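Side-chain contacts in putative polyketide cyclase (Bacillus cereus, PDB 3K0Z), which is of unknown function but belongs to the SnoaL-like polyketide cyclase family and may act on a polyketide-like substrate: residues 42-47 against 93-98; 99-102 against 107-110; 129-132 against 137-140. All coordinates share one frame; numbering follows the deposited sequence.

Overall arrangement
The three contacts follow one another along the chain and share one mixed sheet. Contact 1 lays helix 30-49 on strand 93-103, contact 2 pairs that same strand with 106-117, and contact 3 pairs 120-133 with 136-144. Centres of contacts 1 and 2 lie about 13 Å apart, 2 and 3 about 11 Å, and 1 and 3 about 16 Å. Val-107 O and Leu-130 N, 2.8 Å apart, probably hydrogen-bond and so join the two hairpins. Phe-43 and Tyr-44 carry the helix across to contact 3, where Phe-43 CG comes within 3.5 Å of Ile-137 CD1. This helix-on-sheet layout fits the NTF2-like fold. The second subunit meets the sheet's other side, chiefly at contact 2.

Contact 1 of 3, residues 42-47 against 93-98; sequences RFYAFW and IHCEIE
Tyr-44 of helix 30-49 meets Cys-95 and Ile-97 of strand 93-103, a helix-on-sheet contact of the NTF2-like fold. The short segments run nearly antiparallel, at 161°, and their axes come within 7.9 Å, a spacing that leaves the joining to side chains; no hydrogen bond links the two.

Apolar packing centres on Tyr-44. The Tyr-44 and Ile-97 side chains cross at about a right angle, with CD2 of Tyr-44 lying 3.9 Å from CD1 of Ile-97. Ile-97 holds CG1 anti to its carbonyl carbon (chi1 -55°), which turns the CG1-CD1 branch to the tyrosine. Trp-47 adds a lighter touch, its CB 4.4 Å from Cys-95 SG, while its indole leads off to helix 76-87.

The sulfur-aromatic contact is oblique: Cys-95 SG stands 5.2 Å from the Tyr-44 ring centroid and 66° off the normal, nearest to Tyr-44 CB and ring carbon CD1.

Polar groups find partners beyond the two segments. Asp-48 OD1 takes the backbone N-H of Cys-95, and OD2 of Asp-128 is hydrogen-bonded to the Tyr-44 hydroxyl, which also lies in plane at the edge of the Phe-43 ring.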
loop_
_atom_site.group_PDB
_atom_site.type_symbol
_atom_site.label_atom_id
_atom_site.label_comp_id
_atom_site.label_asym_id
_atom_site.label_seq_id
_atom_site.Cartn_x
_atom_site.Cartn_y
_atom_site.Cartn_z
ATOM N N ARG A 42 3.397 1.156 17.675
ATOM C CA ARG A 42 2.238 1.217 18.572
ATOM C C ARG A 42 0.968 0.992 17.803
ATOM O O ARG A 42 0.058 0.397 18.309
ATOM C CB ARG A 42 2.127 2.561 19.288
ATOM C CG ARG A 42 3.191 2.807 20.333
ATOM C CD ARG A 42 2.919 4.046 21.172
ATOM N NE ARG A 42 4.040 4.355 22.079
ATOM C CZ ARG A 42 5.069 5.165 21.783
ATOM N NH1 ARG A 42 5.151 5.830 20.636
ATOM N NH2 ARG A 42 6.017 5.356 22.684
ATOM N N PHE A 43 0.887 1.522 16.593
ATOM C CA PHE A 43 -0.267 1.351 15.756
ATOM C C PHE A 43 -0.440 -0.136 15.426
ATOM O O PHE A 43 -1.555 -0.666 15.552
ATOM C CB PHE A 43 -0.145 2.200 14.467
ATOM C CG PHE A 43 -1.452 2.387 13.709
ATOM C CD1 PHE A 43 -2.562 2.974 14.315
ATOM C CD2 PHE A 43 -1.536 2.067 12.357
ATOM C CE1 PHE A 43 -3.751 3.164 13.588
ATOM C CE2 PHE A 43 -2.718 2.319 11.634
ATOM C CZ PHE A 43 -3.802 2.853 12.255
ATOM N N TYR A 44 0.627 -0.828 15.028
ATOM C CA TYR A 44 0.474 -2.276 14.749
ATOM C C TYR A 44 0.397 -3.139 16.029
ATOM O O TYR A 44 -0.201 -4.215 15.977
ATOM C CB TYR A 44 1.426 -2.792 13.648
ATOM C CG TYR A 44 1.156 -1.948 12.429
ATOM C CD1 TYR A 44 -0.051 -2.058 11.748
ATOM C CD2 TYR A 44 2.030 -0.947 12.054
ATOM C CE1 TYR A 44 -0.402 -1.183 10.716
ATOM C CE2 TYR A 44 1.715 -0.090 10.986
ATOM C CZ TYR A 44 0.496 -0.222 10.334
ATOM O OH TYR A 44 0.174 0.636 9.329
ATOM N N ALA A 45 0.939 -2.673 17.154
ATOM C CA ALA A 45 0.647 -3.309 18.470
ATOM C C ALA A 45 -0.863 -3.278 18.760
ATOM O O ALA A 45 -1.421 -4.249 19.243
ATOM C CB ALA A 45 1.430 -2.664 19.620
ATOM N N PHE A 46 -1.510 -2.155 18.464
ATOM C CA PHE A 46 -2.923 -2.058 18.679
ATOM C C PHE A 46 -3.646 -3.058 17.771
ATOM O O PHE A 46 -4.489 -3.824 18.224
ATOM C CB PHE A 46 -3.435 -0.651 18.428
ATOM C CG PHE A 46 -4.916 -0.596 18.428
ATOM C CD1 PHE A 46 -5.622 -0.792 19.610
ATOM C CD2 PHE A 46 -5.613 -0.448 17.248
ATOM C CE1 PHE A 46 -7.022 -0.797 19.610
ATOM C CE2 PHE A 46 -6.998 -0.439 17.231
ATOM C CZ PHE A 46 -7.705 -0.625 18.403
ATOM N N TRP A 47 -3.325 -3.066 16.484
ATOM C CA TRP A 47 -3.985 -4.036 15.603
ATOM C C TRP A 47 -3.690 -5.467 16.026
ATOM O O TRP A 47 -4.553 -6.336 15.858
ATOM C CB TRP A 47 -3.608 -3.824 14.161
ATOM C CG TRP A 47 -4.148 -2.517 13.586
ATOM C CD1 TRP A 47 -3.418 -1.485 13.086
ATOM C CD2 TRP A 47 -5.540 -2.116 13.473
ATOM N NE1 TRP A 47 -4.253 -0.481 12.658
ATOM C CE2 TRP A 47 -5.557 -0.833 12.906
ATOM C CE3 TRP A 47 -6.760 -2.733 13.788
ATOM C CZ2 TRP A 47 -6.751 -0.150 12.613
ATOM C CZ3 TRP A 47 -7.961 -2.043 13.529
ATOM C CH2 TRP A 47 -7.934 -0.757 12.952
ATOM N N ILE A 93 -5.848 -14.244 15.568
ATOM C CA ILE A 93 -5.269 -13.369 14.568
ATOM C C ILE A 93 -4.041 -12.640 15.147
ATOM O O ILE A 93 -4.030 -12.301 16.323
ATOM C CB ILE A 93 -6.316 -12.293 14.078
ATOM C CG1 ILE A 93 -5.826 -11.636 12.779
ATOM C CG2 ILE A 93 -6.639 -11.255 15.219
ATOM C CD1 ILE A 93 -5.766 -12.588 11.563
ATOM N N HIS A 94 -3.042 -12.404 14.284
ATOM C CA HIS A 94 -1.748 -11.840 14.658
ATOM C C HIS A 94 -1.264 -10.949 13.531
ATOM O O HIS A 94 -1.403 -11.322 12.345
ATOM C CB HIS A 94 -0.777 -13.012 14.882
ATOM C CG HIS A 94 -1.315 -14.032 15.844
ATOM N ND1 HIS A 94 -1.194 -13.893 17.208
ATOM C CD2 HIS A 94 -2.049 -15.152 15.643
ATOM C CE1 HIS A 94 -1.799 -14.903 17.805
ATOM N NE2 HIS A 94 -2.331 -15.678 16.878
ATOM N N CYS A 95 -0.659 -9.818 13.892
ATOM C CA CYS A 95 -0.186 -8.811 12.925
ATOM C C CYS A 95 1.330 -8.626 13.057
ATOM O O CYS A 95 1.799 -8.442 14.169
ATOM C CB CYS A 95 -0.886 -7.487 13.237
ATOM S SG CYS A 95 -0.353 -6.118 12.186
ATOM N N GLU A 96 2.056 -8.676 11.931
ATOM C CA GLU A 96 3.492 -8.429 11.867
ATOM C C GLU A 96 3.801 -7.362 10.814
ATOM O O GLU A 96 3.081 -7.241 9.828
ATOM C CB GLU A 96 4.198 -9.715 11.519
ATOM C CG GLU A 96 4.171 -10.736 12.622
ATOM C CD GLU A 96 5.278 -11.820 12.415
ATOM O OE1 GLU A 96 5.277 -12.529 11.387
ATOM O OE2 GLU A 96 6.176 -11.915 13.278
ATOM N N ILE A 97 4.831 -6.563 11.059
ATOM C CA ILE A 97 5.281 -5.547 10.131
ATOM C C ILE A 97 6.392 -6.155 9.239
ATOM O O ILE A 97 7.518 -6.491 9.711
ATOM C CB ILE A 97 5.850 -4.273 10.891
ATOM C CG1 ILE A 97 4.845 -3.683 11.894
ATOM C CG2 ILE A 97 6.382 -3.199 9.876
ATOM C CD1 ILE A 97 5.469 -2.588 12.831
ATOM N N GLU A 98 6.059 -6.354 7.974
ATOM C CA GLU A 98 7.021 -6.851 7.021
ATOM C C GLU A 98 8.015 -5.807 6.538
ATOM O O GLU A 98 9.201 -6.113 6.344
ATOM C CB GLU A 98 6.348 -7.496 5.822
ATOM C CG GLU A 98 5.421 -8.646 6.170
ATOM C CD GLU A 98 6.151 -9.842 6.742
ATOM O OE1 GLU A 98 7.262 -10.128 6.276
ATOM O OE2 GLU A 98 5.634 -10.480 7.670
#

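Contact 2 of 3, residues 99-102 against 107-110; sequences DLLV and VTAR
Leu-100 packs against Val-107 and Ala-109 across the antiparallel hairpin of strands 93-103 and 106-117, whose short segments run at 171°. The residue pairs Leu-100/Ala-109 and Val-102/Val-107 are non-hydrogen-bonded, and their side chains point to the face under helix 30-49. This is the tight side. CD1 of Leu-100 reaches between two carbons of the opposite strand, 3.6 Å from Ala-109 CB and likewise 3.6 Å from Val-107 CG1. Its chi1 of -148° lies off the staggered positions, which suggests a modest torsional cost. Val-37 and Ala-40 of the helix meet the same leucine.

Between these pairs the backbone is closed firmly at Leu-101 and Thr-108: Leu-101 N donates to Thr-108 O at 2.8 Å and an N-H...O angle of 169°, and Thr-108 N returns the bond to Leu-101 O at 2.9 Å. Arg-110 N donates well to Asp-99 O, but the return bond from Asp-99 N to Arg-110 O is weak, at 3.3 Å.

The opposite face, carrying Asp-99, Leu-101, Thr-108 and Arg-110, is less closely packed and holds two bridging waters, and it turns to the second subunit; only Arg-110 of these four is partly exposed. Leu-101 CB and Thr-108 CB stand 4.0 Å apart. One water bridges Leu-101 O and Thr-108 OG1, and that hydroxyl also bonds Thr-108 OG1 of the second subunit. Lys-106 of that subunit forms a salt bridge with Asp-99. Asp-99 OD2 and Arg-110 NE remain 4.9 Å apart, bridged by a second water that accepts from NE at 2.7 Å and donates to OD2.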
loop_
_atom_site.group_PDB
_atom_site.type_symbol
_atom_site.label_atom_id
_atom_site.label_comp_id
_atom_site.label_asym_id
_atom_site.label_seq_id
_atom_site.Cartn_x
_atom_site.Cartn_y
_atom_site.Cartn_z
ATOM N N ASP A 99 7.586 -4.581 6.364
ATOM C CA ASP A 99 8.485 -3.567 5.839
ATOM C C ASP A 99 7.938 -2.198 6.268
ATOM O O ASP A 99 6.728 -2.018 6.396
ATOM C CB ASP A 99 8.603 -3.734 4.328
ATOM C CG ASP A 99 9.790 -2.960 3.700
ATOM O OD1 ASP A 99 10.634 -2.384 4.415
ATOM O OD2 ASP A 99 9.833 -2.925 2.438
ATOM N N LEU A 100 8.845 -1.304 6.620
ATOM C CA LEU A 100 8.532 0.054 6.996
ATOM C C LEU A 100 9.403 1.044 6.234
ATOM O O LEU A 100 10.654 1.003 6.355
ATOM C CB LEU A 100 8.768 0.207 8.500
ATOM C CG LEU A 100 7.909 1.164 9.267
ATOM C CD1 LEU A 100 6.381 0.713 9.218
ATOM C CD2 LEU A 100 8.455 1.347 10.700
ATOM N N LEU A 101 8.779 1.956 5.488
ATOM C CA LEU A 101 9.515 2.982 4.653
ATOM C C LEU A 101 9.233 4.360 5.249
ATOM O O LEU A 101 8.069 4.812 5.279
ATOM C CB LEU A 101 9.064 2.941 3.212
ATOM C CG LEU A 101 8.981 1.492 2.719
ATOM C CD1 LEU A 101 8.292 1.436 1.290
ATOM C CD2 LEU A 101 10.382 0.831 2.761
ATOM N N VAL A 102 10.284 5.027 5.721
ATOM C CA VAL A 102 10.113 6.284 6.490
ATOM C C VAL A 102 10.743 7.473 5.765
ATOM O O VAL A 102 11.928 7.500 5.570
ATOM C CB VAL A 102 10.664 6.124 7.915
ATOM C CG1 VAL A 102 10.390 7.367 8.715
ATOM C CG2 VAL A 102 10.055 4.833 8.615
ATOM N N VAL A 107 4.950 7.455 6.551
ATOM C CA VAL A 107 5.445 6.100 6.823
ATOM C C VAL A 107 4.605 5.131 5.991
ATOM O O VAL A 107 3.397 5.186 6.035
ATOM C CB VAL A 107 5.313 5.711 8.330
ATOM C CG1 VAL A 107 5.744 4.223 8.571
ATOM C CG2 VAL A 107 6.145 6.597 9.187
ATOM N N THR A 108 5.244 4.260 5.225
ATOM C CA THR A 108 4.519 3.182 4.554
ATOM C C THR A 108 4.808 1.921 5.314
ATOM O O THR A 108 5.980 1.636 5.576
ATOM C CB THR A 108 5.020 2.975 3.146
ATOM O OG1 THR A 108 4.916 4.217 2.416
ATOM C CG2 THR A 108 4.194 1.861 2.473
ATOM N N ALA A 109 3.764 1.188 5.675
ATOM C CA ALA A 109 3.910 -0.109 6.320
ATOM C C ALA A 109 3.301 -1.190 5.456
ATOM O O ALA A 109 2.174 -1.003 4.939
ATOM C CB ALA A 109 3.224 -0.126 7.755
ATOM N N ARG A 110 4.017 -2.314 5.322
ATOM C CA ARG A 110 3.463 -3.490 4.705
ATOM C C ARG A 110 3.294 -4.525 5.812
ATOM O O ARG A 110 4.277 -4.908 6.484
ATOM C CB ARG A 110 4.368 -4.032 3.595
ATOM C CG ARG A 110 3.882 -5.291 2.938
ATOM C CD ARG A 110 4.689 -5.648 1.652
ATOM N NE ARG A 110 6.090 -5.982 1.892
ATOM C CZ ARG A 110 6.530 -7.168 2.279
ATOM N NH1 ARG A 110 5.696 -8.143 2.564
ATOM N NH2 ARG A 110 7.834 -7.362 2.426
HETATM O O HOH W 1 7.983 -4.227 0.975
HETATM O O HOH W 2 7.068 5.829 2.637
#

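Contact 3 of 3, residues 129-132 against 137-140; sequences ILHV and ITED
His-131 and Leu-130 face strand 136-144 in an antiparallel pairing whose short segments run at 148°, with axes 4.7 Å apart at closest approach. His-131 N donates to Glu-139 O at 3.0 Å, and His-131 O accepts from Thr-138 N at 2.8 Å.

Most of the side chains fall on two faces. On one, His-131 and Glu-139 lie side by side and point the same way. The imidazole donates from ND1 to OE2 of Glu-139 at 2.8 Å, with 161° at the hydrogen. OE2 sits at the edge of the ring, near its plane, and receives the bond on its anti lone pair; ring and carboxylate are nearly coplanar. Glu-139 places CG between its backbone N and carbonyl carbon (chi1 57°) and is extended beyond, which lays its CG 3.6 Å from His-131 CB and carries the carboxylate alongside the imidazole. The other oxygen, OE1, is hydrogen-bonded to His-66 NE2, so the carboxylate is held between two histidines and its rotation is restricted.

The hairpin of strands 120-133 and 136-144 carries a beta bulge here. Val-132 pairs with Ile-137 and Leu-130 with Asp-140, so one residue on the first strand, His-131, stands against two on the second, Thr-138 and Glu-139; the helix-like backbone of Thr-138 accommodates the extra residue.

The other face, with Leu-130, Val-132, Ile-137 and Asp-140, is turned to helix 30-49, whose Phe-43 touches three of these residues. CD1 of Leu-130 meets CD1 of Ile-137 end to end at 3.8 Å, the two chains crossing at a slant. Asp-140 runs alongside Leu-130, its CB 3.9 Å from CD2 of the leucine. Val-132 gives only a light contact, CG2 lying 4.4 Å from Ile-137 CG1.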
loop_
_atom_site.group_PDB
_atom_site.type_symbol
_atom_site.label_atom_id
_atom_site.label_comp_id
_atom_site.label_asym_id
_atom_site.label_seq_id
_atom_site.Cartn_x
_atom_site.Cartn_y
_atom_site.Cartn_z
ATOM N N ILE A 129 -0.432 3.742 4.399
ATOM C CA ILE A 129 0.354 4.970 4.330
ATOM C C ILE A 129 -0.127 5.828 5.513
ATOM O O ILE A 129 -1.318 6.170 5.614
ATOM C CB ILE A 129 0.154 5.741 3.026
ATOM C CG1 ILE A 129 0.693 4.913 1.845
ATOM C CG2 ILE A 129 0.877 7.104 3.129
ATOM C CD1 ILE A 129 0.205 5.393 0.488
ATOM N N LEU A 130 0.812 6.149 6.386
ATOM C CA LEU A 130 0.539 6.936 7.592
ATOM C C LEU A 130 1.163 8.326 7.501
ATOM O O LEU A 130 2.307 8.440 7.115
ATOM C CB LEU A 130 1.141 6.220 8.780
ATOM C CG LEU A 130 0.852 4.739 9.006
ATOM C CD1 LEU A 130 1.779 4.275 10.153
ATOM C CD2 LEU A 130 -0.603 4.387 9.300
ATOM N N HIS A 131 0.414 9.363 7.883
ATOM C CA HIS A 131 0.939 10.717 7.998
ATOM C C HIS A 131 1.201 10.935 9.485
ATOM O O HIS A 131 0.289 10.776 10.317
ATOM C CB HIS A 131 -0.078 11.701 7.526
ATOM C CG HIS A 131 0.493 12.981 7.013
ATOM N ND1 HIS A 131 -0.270 13.890 6.312
ATOM C CD2 HIS A 131 1.749 13.485 7.053
ATOM C CE1 HIS A 131 0.492 14.917 5.969
ATOM N NE2 HIS A 131 1.721 14.695 6.408
ATOM N N VAL A 132 2.440 11.257 9.827
ATOM C CA VAL A 132 2.850 11.406 11.239
ATOM C C VAL A 132 3.306 12.825 11.509
ATOM O O VAL A 132 4.097 13.323 10.742
ATOM C CB VAL A 132 4.031 10.485 11.577
ATOM C CG1 VAL A 132 4.301 10.495 13.103
ATOM C CG2 VAL A 132 3.764 9.066 11.068
ATOM N N ILE A 137 0.128 9.734 14.573
ATOM C CA ILE A 137 -0.464 9.542 13.261
ATOM C C ILE A 137 -1.696 10.438 13.192
ATOM O O ILE A 137 -2.597 10.328 14.054
ATOM C CB ILE A 137 -0.864 8.059 13.056
ATOM C CG1 ILE A 137 0.378 7.134 13.143
ATOM C CG2 ILE A 137 -1.648 7.894 11.737
ATOM C CD1 ILE A 137 -0.036 5.605 13.269
ATOM N N THR A 138 -1.744 11.328 12.198
ATOM C CA THR A 138 -2.886 12.229 12.053
ATOM C C THR A 138 -3.947 11.706 11.070
ATOM O O THR A 138 -5.138 12.009 11.194
ATOM C CB THR A 138 -2.442 13.595 11.605
ATOM O OG1 THR A 138 -1.879 13.515 10.293
ATOM C CG2 THR A 138 -1.456 14.197 12.614
ATOM N N GLU A 139 -3.508 10.946 10.078
ATOM C CA GLU A 139 -4.411 10.442 9.049
ATOM C C GLU A 139 -3.756 9.251 8.314
ATOM O O GLU A 139 -2.542 9.014 8.419
ATOM C CB GLU A 139 -4.804 11.554 8.050
ATOM C CG GLU A 139 -3.634 12.211 7.373
ATOM C CD GLU A 139 -3.980 13.481 6.562
ATOM O OE1 GLU A 139 -5.136 13.844 6.405
ATOM O OE2 GLU A 139 -3.068 14.098 6.032
ATOM N N ASP A 140 -4.569 8.470 7.606
ATOM C CA ASP A 140 -4.010 7.385 6.861
ATOM C C ASP A 140 -4.828 7.012 5.649
ATOM O O ASP A 140 -5.967 7.461 5.473
ATOM C CB ASP A 140 -3.669 6.181 7.758
ATOM C CG ASP A 140 -4.891 5.375 8.196
ATOM O OD1 ASP A 140 -5.987 5.912 8.143
ATOM O OD2 ASP A 140 -4.749 4.186 8.590
#